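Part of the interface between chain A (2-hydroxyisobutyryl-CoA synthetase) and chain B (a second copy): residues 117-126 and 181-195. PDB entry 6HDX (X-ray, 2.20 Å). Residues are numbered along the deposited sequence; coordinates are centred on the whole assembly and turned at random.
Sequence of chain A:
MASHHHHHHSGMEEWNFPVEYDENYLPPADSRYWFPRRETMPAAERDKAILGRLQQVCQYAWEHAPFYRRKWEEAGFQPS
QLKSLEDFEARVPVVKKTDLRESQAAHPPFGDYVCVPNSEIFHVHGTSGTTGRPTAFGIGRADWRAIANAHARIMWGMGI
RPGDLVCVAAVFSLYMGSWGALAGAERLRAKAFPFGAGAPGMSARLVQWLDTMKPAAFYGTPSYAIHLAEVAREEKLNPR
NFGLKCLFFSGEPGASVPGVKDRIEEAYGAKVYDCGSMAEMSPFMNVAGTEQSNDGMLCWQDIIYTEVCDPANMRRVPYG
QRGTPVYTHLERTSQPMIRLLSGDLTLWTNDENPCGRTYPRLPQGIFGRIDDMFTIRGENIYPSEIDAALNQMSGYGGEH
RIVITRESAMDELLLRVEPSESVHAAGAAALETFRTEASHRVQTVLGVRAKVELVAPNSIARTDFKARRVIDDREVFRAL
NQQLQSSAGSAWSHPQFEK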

ATOM      1  N   PRO A 117      -2.672 -16.951  19.978  1.00 50.52           N
ATOM      2  CA  PRO A 117      -3.786 -16.226  20.599  1.00 50.60           C
ATOM      3  C   PRO A 117      -4.063 -14.995  19.743  1.00 53.48           C
ATOM      4  O   PRO A 117      -3.171 -14.513  19.045  1.00 50.78           O
ATOM      5  CB  PRO A 117      -3.257 -15.832  21.985  1.00 53.92           C
ATOM      6  CG  PRO A 117      -1.966 -16.567  22.161  1.00 58.94           C
ATOM      7  CD  PRO A 117      -1.443 -16.868  20.801  1.00 52.63           C
ATOM      8  N   ASN A 118      -5.308 -14.515  19.782  1.00 51.68           N
ATOM      9  CA  ASN A 118      -5.809 -13.320  19.102  1.00 49.99           C
ATOM     10  C   ASN A 118      -4.878 -12.113  19.332  1.00 51.90           C
ATOM     11  O   ASN A 118      -4.608 -11.368  18.403  1.00 48.34           O
ATOM     12  CB  ASN A 118      -7.205 -13.007  19.643  1.00 55.80           C
ATOM     13  CG  ASN A 118      -8.077 -12.194  18.729  1.00 79.33           C
ATOM     14  OD1 ASN A 118      -8.246 -12.508  17.543  1.00 70.80           O
ATOM     15  ND2 ASN A 118      -8.706 -11.165  19.291  1.00 74.66           N
ATOM     16  N   SER A 119      -4.357 -11.965  20.564  1.00 51.47           N
ATOM     17  CA  SER A 119      -3.430 -10.920  20.998  1.00 51.54           C
ATOM     18  C   SER A 119      -2.084 -10.917  20.254  1.00 56.65           C
ATOM     19  O   SER A 119      -1.371  -9.920  20.320  1.00 57.33           O
ATOM     20  CB  SER A 119      -3.193 -11.024  22.506  1.00 56.00           C
ATOM     21  OG  SER A 119      -2.458 -12.190  22.842  1.00 63.63           O
ATOM     22  N   GLU A 120      -1.715 -12.021  19.570  1.00 52.94           N
ATOM     23  CA  GLU A 120      -0.432 -12.111  18.862  1.00 51.02           C
ATOM     24  C   GLU A 120      -0.531 -11.597  17.398  1.00 49.83           C
ATOM     25  O   GLU A 120       0.509 -11.290  16.799  1.00 46.79           O
ATOM     26  CB  GLU A 120       0.146 -13.546  18.984  1.00 53.34           C
ATOM     27  CG  GLU A 120       1.093 -14.050  17.888  1.00 68.80           C
ATOM     28  CD  GLU A 120       2.585 -13.738  17.920  1.00 86.05           C
ATOM     29  OE1 GLU A 120       3.037 -12.956  18.790  1.00 97.46           O
ATOM     30  OE2 GLU A 120       3.305 -14.285  17.052  1.00 51.67           O
ATOM     31  N   ILE A 121      -1.767 -11.462  16.853  1.00 45.36           N
ATOM     32  CA  ILE A 121      -1.989 -11.020  15.466  1.00 43.48           C
ATOM     33  C   ILE A 121      -1.454  -9.587  15.253  1.00 43.99           C
ATOM     34  O   ILE A 121      -1.783  -8.650  16.005  1.00 43.74           O
ATOM     35  CB  ILE A 121      -3.452 -11.230  14.976  1.00 46.64           C
ATOM     36  CG1 ILE A 121      -3.756 -12.760  14.914  1.00 48.25           C
ATOM     37  CG2 ILE A 121      -3.674 -10.596  13.566  1.00 43.49           C
ATOM     38  CD1 ILE A 121      -5.142 -13.102  15.348  1.00 59.07           C
ATOM     39  N   PHE A 122      -0.563  -9.474  14.256  1.00 35.28           N
ATOM     40  CA  PHE A 122       0.146  -8.260  13.891  1.00 34.13           C
ATOM     41  C   PHE A 122      -0.442  -7.586  12.626  1.00 35.45           C
ATOM     42  O   PHE A 122      -0.601  -6.369  12.598  1.00 34.55           O
ATOM     43  CB  PHE A 122       1.621  -8.635  13.679  1.00 35.52           C
ATOM     44  CG  PHE A 122       2.584  -7.546  13.259  1.00 35.02           C
ATOM     45  CD1 PHE A 122       2.961  -6.545  14.148  1.00 36.19           C
ATOM     46  CD2 PHE A 122       3.173  -7.567  12.006  1.00 33.56           C
ATOM     47  CE1 PHE A 122       3.884  -5.564  13.772  1.00 35.96           C
ATOM     48  CE2 PHE A 122       4.082  -6.572  11.624  1.00 35.45           C
ATOM     49  CZ  PHE A 122       4.466  -5.607  12.528  1.00 34.20           C
ATOM     50  N   HIS A 123      -0.720  -8.370  11.581  1.00 31.42           N
ATOM     51  CA  HIS A 123      -1.268  -7.854  10.327  1.00 29.89           C
ATOM     52  C   HIS A 123      -2.434  -8.679   9.867  1.00 32.97           C
ATOM     53  O   HIS A 123      -2.433  -9.910  10.014  1.00 30.22           O
ATOM     54  CB  HIS A 123      -0.218  -7.891   9.216  1.00 29.26           C
ATOM     55  CG  HIS A 123       0.534  -6.627   8.984  1.00 31.27           C
ATOM     56  ND1 HIS A 123       0.839  -6.210   7.707  1.00 32.04           N
ATOM     57  CD2 HIS A 123       1.148  -5.813   9.862  1.00 33.66           C
ATOM     58  CE1 HIS A 123       1.605  -5.146   7.845  1.00 31.34           C
ATOM     59  NE2 HIS A 123       1.813  -4.868   9.125  1.00 32.73           N
ATOM     60  N   VAL A 124      -3.421  -7.981   9.273  1.00 29.99           N
ATOM     61  CA  VAL A 124      -4.597  -8.580   8.651  1.00 29.32           C
ATOM     62  C   VAL A 124      -4.535  -8.316   7.139  1.00 31.94           C
ATOM     63  O   VAL A 124      -4.390  -7.174   6.707  1.00 31.02           O
ATOM     64  CB  VAL A 124      -5.959  -8.162   9.285  1.00 33.26           C
ATOM     65  CG1 VAL A 124      -7.127  -8.864   8.587  1.00 32.29           C
ATOM     66  CG2 VAL A 124      -5.982  -8.464  10.786  1.00 34.48           C
ATOM     67  N   HIS A 125      -4.562  -9.397   6.348  1.00 28.68           N
ATOM     68  CA  HIS A 125      -4.607  -9.355   4.888  1.00 26.60           C
ATOM     69  C   HIS A 125      -5.614 -10.412   4.453  1.00 29.88           C
ATOM     70  O   HIS A 125      -6.356 -10.922   5.284  1.00 31.21           O
ATOM     71  CB  HIS A 125      -3.211  -9.620   4.280  1.00 25.84           C
ATOM     72  CG  HIS A 125      -2.181  -8.610   4.666  1.00 27.71           C
ATOM     73  ND1 HIS A 125      -2.027  -7.433   3.959  1.00 27.07           N
ATOM     74  CD2 HIS A 125      -1.302  -8.624   5.702  1.00 29.16           C
ATOM     75  CE1 HIS A 125      -1.082  -6.757   4.596  1.00 26.77           C
ATOM     76  NE2 HIS A 125      -0.592  -7.446   5.631  1.00 27.97           N
ATOM     77  N   GLY A 126      -5.615 -10.769   3.187  1.00 26.87           N
ATOM     78  CA  GLY A 126      -6.517 -11.801   2.702  1.00 28.68           C
ATOM     79  C   GLY A 126      -6.518 -11.995   1.203  1.00 34.37           C
ATOM     80  O   GLY A 126      -5.632 -11.511   0.498  1.00 29.97           O
TER
ATOM     81  N   ALA B 181       0.143   5.816   9.792  1.00 26.11           N
ATOM     82  CA  ALA B 181      -0.905   5.227  10.641  1.00 25.85           C
ATOM     83  C   ALA B 181      -0.635   3.716  10.844  1.00 29.41           C
ATOM     84  O   ALA B 181      -0.867   3.178  11.932  1.00 29.04           O
ATOM     85  CB  ALA B 181      -2.273   5.446  10.007  1.00 25.28           C
ATOM     86  N   LEU B 182      -0.141   3.045   9.790  1.00 25.62           N
ATOM     87  CA  LEU B 182       0.238   1.632   9.863  1.00 26.42           C
ATOM     88  C   LEU B 182       1.406   1.412  10.875  1.00 30.84           C
ATOM     89  O   LEU B 182       1.329   0.504  11.717  1.00 30.71           O
ATOM     90  CB  LEU B 182       0.651   1.138   8.468  1.00 25.94           C
ATOM     91  CG  LEU B 182       1.275  -0.259   8.381  1.00 30.72           C
ATOM     92  CD1 LEU B 182       0.263  -1.345   8.776  1.00 31.35           C
ATOM     93  CD2 LEU B 182       1.808  -0.521   6.989  1.00 31.72           C
ATOM     94  N   ALA B 183       2.493   2.224  10.766  1.00 26.77           N
ATOM     95  CA  ALA B 183       3.666   2.121  11.662  1.00 26.85           C
ATOM     96  C   ALA B 183       3.262   2.298  13.133  1.00 31.56           C
ATOM     97  O   ALA B 183       3.803   1.611  13.996  1.00 33.41           O
ATOM     98  CB  ALA B 183       4.754   3.122  11.263  1.00 26.54           C
ATOM     99  N   GLY B 184       2.291   3.180  13.390  1.00 28.84           N
ATOM    100  CA  GLY B 184       1.733   3.426  14.719  1.00 27.97           C
ATOM    101  C   GLY B 184       0.901   2.250  15.195  1.00 33.00           C
ATOM    102  O   GLY B 184       1.050   1.815  16.338  1.00 35.13           O
ATOM    103  N   ALA B 185       0.042   1.691  14.309  1.00 29.07           N
ATOM    104  CA  ALA B 185      -0.780   0.509  14.618  1.00 28.85           C
ATOM    105  C   ALA B 185       0.094  -0.689  14.971  1.00 32.35           C
ATOM    106  O   ALA B 185      -0.209  -1.403  15.926  1.00 32.31           O
ATOM    107  CB  ALA B 185      -1.694   0.170  13.442  1.00 28.46           C
ATOM    108  N   GLU B 186       1.193  -0.899  14.202  1.00 28.30           N
ATOM    109  CA  GLU B 186       2.179  -1.966  14.408  1.00 27.71           C
ATOM    110  C   GLU B 186       2.846  -1.847  15.782  1.00 35.40           C
ATOM    111  O   GLU B 186       2.872  -2.830  16.534  1.00 36.32           O
ATOM    112  CB  GLU B 186       3.256  -1.910  13.311  1.00 28.20           C
ATOM    113  CG  GLU B 186       2.800  -2.427  11.942  1.00 27.92           C
ATOM    114  CD  GLU B 186       3.779  -2.243  10.793  1.00 33.65           C
ATOM    115  OE1 GLU B 186       4.774  -1.506  10.953  1.00 35.31           O
ATOM    116  OE2 GLU B 186       3.531  -2.811   9.710  1.00 31.98           O
ATOM    117  N   ARG B 187       3.372  -0.640  16.122  1.00 33.27           N
ATOM    118  CA  ARG B 187       4.054  -0.369  17.401  1.00 35.10           C
ATOM    119  C   ARG B 187       3.095  -0.449  18.628  1.00 39.99           C
ATOM    120  O   ARG B 187       3.489  -0.931  19.692  1.00 39.47           O
ATOM    121  CB  ARG B 187       4.815   0.975  17.344  1.00 32.83           C
ATOM    122  CG  ARG B 187       5.613   1.350  18.610  1.00 35.71           C
ATOM    123  CD  ARG B 187       6.577   0.263  19.091  1.00 35.81           C
ATOM    124  NE  ARG B 187       7.159   0.574  20.409  1.00 41.16           N
ATOM    125  CZ  ARG B 187       6.618   0.247  21.581  1.00 48.08           C
ATOM    126  NH1 ARG B 187       7.223   0.583  22.711  1.00 42.77           N
ATOM    127  NH2 ARG B 187       5.466  -0.410  21.631  1.00 34.69           N
ATOM    128  N   LEU B 188       1.829  -0.029  18.445  1.00 36.01           N
ATOM    129  CA  LEU B 188       0.797  -0.088  19.488  1.00 36.14           C
ATOM    130  C   LEU B 188       0.377  -1.547  19.805  1.00 39.58           C
ATOM    131  O   LEU B 188      -0.374  -1.791  20.755  1.00 38.70           O
ATOM    132  CB  LEU B 188      -0.424   0.736  18.993  1.00 33.97           C
ATOM    133  CG  LEU B 188      -1.638   0.899  19.944  1.00 37.40           C
ATOM    134  CD1 LEU B 188      -1.206   1.443  21.315  1.00 37.07           C
ATOM    135  CD2 LEU B 188      -2.692   1.793  19.287  1.00 36.78           C
ATOM    136  N   ARG B 189       0.865  -2.513  18.994  1.00 36.08           N
ATOM    137  CA  ARG B 189       0.526  -3.942  19.060  1.00 36.27           C
ATOM    138  C   ARG B 189      -0.974  -4.131  18.773  1.00 39.14           C
ATOM    139  O   ARG B 189      -1.631  -5.001  19.333  1.00 39.46           O
ATOM    140  CB  ARG B 189       0.996  -4.653  20.356  1.00 40.00           C
ATOM    141  CG  ARG B 189       2.389  -4.267  20.851  1.00 48.89           C
ATOM    142  CD  ARG B 189       3.480  -5.105  20.252  1.00 51.01           C
ATOM    143  NE  ARG B 189       4.485  -4.295  19.564  1.00 66.78           N
ATOM    144  CZ  ARG B 189       5.640  -3.911  20.098  1.00 83.56           C
ATOM    145  NH1 ARG B 189       6.506  -3.206  19.383  1.00 66.27           N
ATOM    146  NH2 ARG B 189       5.939  -4.236  21.351  1.00 79.16           N
ATOM    147  N   ALA B 190      -1.515  -3.281  17.890  1.00 34.59           N
ATOM    148  CA  ALA B 190      -2.899  -3.394  17.438  1.00 33.77           C
ATOM    149  C   ALA B 190      -2.879  -4.453  16.325  1.00 35.30           C
ATOM    150  O   ALA B 190      -1.801  -4.864  15.901  1.00 33.64           O
ATOM    151  CB  ALA B 190      -3.377  -2.045  16.878  1.00 33.17           C
ATOM    152  N   LYS B 191      -4.039  -4.909  15.866  1.00 32.30           N
ATOM    153  CA  LYS B 191      -4.081  -5.805  14.709  1.00 31.94           C
ATOM    154  C   LYS B 191      -4.105  -4.871  13.479  1.00 33.15           C
ATOM    155  O   LYS B 191      -5.160  -4.332  13.150  1.00 31.81           O
ATOM    156  CB  LYS B 191      -5.342  -6.677  14.726  1.00 34.75           C
ATOM    157  CG  LYS B 191      -5.365  -7.747  15.781  1.00 34.96           C
ATOM    158  CD  LYS B 191      -6.785  -8.254  15.916  1.00 42.61           C
ATOM    159  CE  LYS B 191      -6.896  -9.387  16.898  1.00 54.26           C
ATOM    160  NZ  LYS B 191      -6.745  -8.934  18.314  1.00 60.17           N
ATOM    161  N   ALA B 192      -2.936  -4.578  12.880  1.00 30.15           N
ATOM    162  CA  ALA B 192      -2.890  -3.641  11.733  1.00 28.06           C
ATOM    163  C   ALA B 192      -3.566  -4.242  10.519  1.00 31.53           C
ATOM    164  O   ALA B 192      -3.171  -5.312  10.071  1.00 30.90           O
ATOM    165  CB  ALA B 192      -1.452  -3.259  11.394  1.00 28.16           C
ATOM    166  N   PHE B 193      -4.604  -3.565   9.999  1.00 27.46           N
ATOM    167  CA  PHE B 193      -5.333  -4.023   8.814  1.00 25.73           C
ATOM    168  C   PHE B 193      -5.104  -3.004   7.655  1.00 28.91           C
ATOM    169  O   PHE B 193      -5.939  -2.120   7.433  1.00 27.41           O
ATOM    170  CB  PHE B 193      -6.823  -4.241   9.176  1.00 26.65           C
ATOM    171  CG  PHE B 193      -7.772  -4.613   8.068  1.00 26.95           C
ATOM    172  CD1 PHE B 193      -7.346  -5.395   6.989  1.00 28.87           C
ATOM    173  CD2 PHE B 193      -9.104  -4.206   8.107  1.00 29.36           C
ATOM    174  CE1 PHE B 193      -8.235  -5.751   5.967  1.00 29.90           C
ATOM    175  CE2 PHE B 193      -9.997  -4.567   7.086  1.00 31.70           C
ATOM    176  CZ  PHE B 193      -9.557  -5.334   6.022  1.00 29.82           C
ATOM    177  N   PRO B 194      -3.965  -3.104   6.914  1.00 27.46           N
ATOM    178  CA  PRO B 194      -3.709  -2.128   5.840  1.00 26.39           C
ATOM    179  C   PRO B 194      -4.417  -2.450   4.522  1.00 29.00           C
ATOM    180  O   PRO B 194      -3.815  -2.939   3.567  1.00 27.82           O
ATOM    181  CB  PRO B 194      -2.185  -2.116   5.739  1.00 28.50           C
ATOM    182  CG  PRO B 194      -1.751  -3.500   6.191  1.00 33.32           C
ATOM    183  CD  PRO B 194      -2.856  -4.085   7.026  1.00 29.75           C
ATOM    184  N   PHE B 195      -5.721  -2.148   4.481  1.00 26.76           N
ATOM    185  CA  PHE B 195      -6.549  -2.360   3.295  1.00 25.58           C
ATOM    186  C   PHE B 195      -6.147  -1.378   2.201  1.00 26.89           C
ATOM    187  O   PHE B 195      -6.192  -1.737   1.048  1.00 25.08           O
ATOM    188  CB  PHE B 195      -8.070  -2.254   3.613  1.00 26.67           C
ATOM    189  CG  PHE B 195      -8.976  -2.678   2.465  1.00 26.77           C
ATOM    190  CD1 PHE B 195      -9.380  -1.758   1.494  1.00 26.91           C
ATOM    191  CD2 PHE B 195      -9.432  -3.991   2.364  1.00 27.09           C
ATOM    192  CE1 PHE B 195     -10.199  -2.148   0.431  1.00 26.88           C
ATOM    193  CE2 PHE B 195     -10.218  -4.391   1.273  1.00 29.79           C
ATOM    194  CZ  PHE B 195     -10.597  -3.464   0.312  1.00 27.31           C
TER
HETATM  195  O   HOH W   1      -5.011  -5.899   4.256  1.00 26.21           O

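Strand 121-126 of chain A runs roughly parallel (25°) to the short strand of chain B that includes B:Lys191 and B:Ala192, and a single bridge pairs A:His123 with B:Ala192. B:Ala192 serves both bonds of the bridge: its N donates to A:Phe122 O (3.0 Å) and its O accepts from A:Val124 N (2.8 Å), while A:His123 CA lies 3.2 Å from the same B:Ala192 O in a CA-H...O contact. The CA-to-CB bond of A:His123 points away overall from the chain B stretch, though CB still touches it, yet chi1 of -96°, between the wells, and chi2 of -140° bring the imidazole back to the helix. There A:His123 NE2 donates to B:Glu186 OE2 (2.7 Å), which lies at the ring edge, as a near-linear bond requires. ND1 of A:His123 is 2.8 Å from A:His125 NE2, a hydrogen bond in which either nitrogen could donate, so both ring nitrogens are engaged. B:Glu186 (m, t) extends from its helix to reach the imidazole, and its CG packs 3.6 Å from CZ of A:Phe122, whose CA-to-CB bond points away; with chi1 t, the end of its ring nevertheless comes nearer. B:Lys191 leaves with chi1 m and then runs extended, chi2 and chi3 both t, its CG 4.0 Å from A:Ile121 CG2; a p turn at chi4 leaves NZ weakly bonded to A:Asn118 O (3.2 Å). A:Val124, with chi1 t, sets its CG1 against B:Phe193 CD1 (3.8 Å).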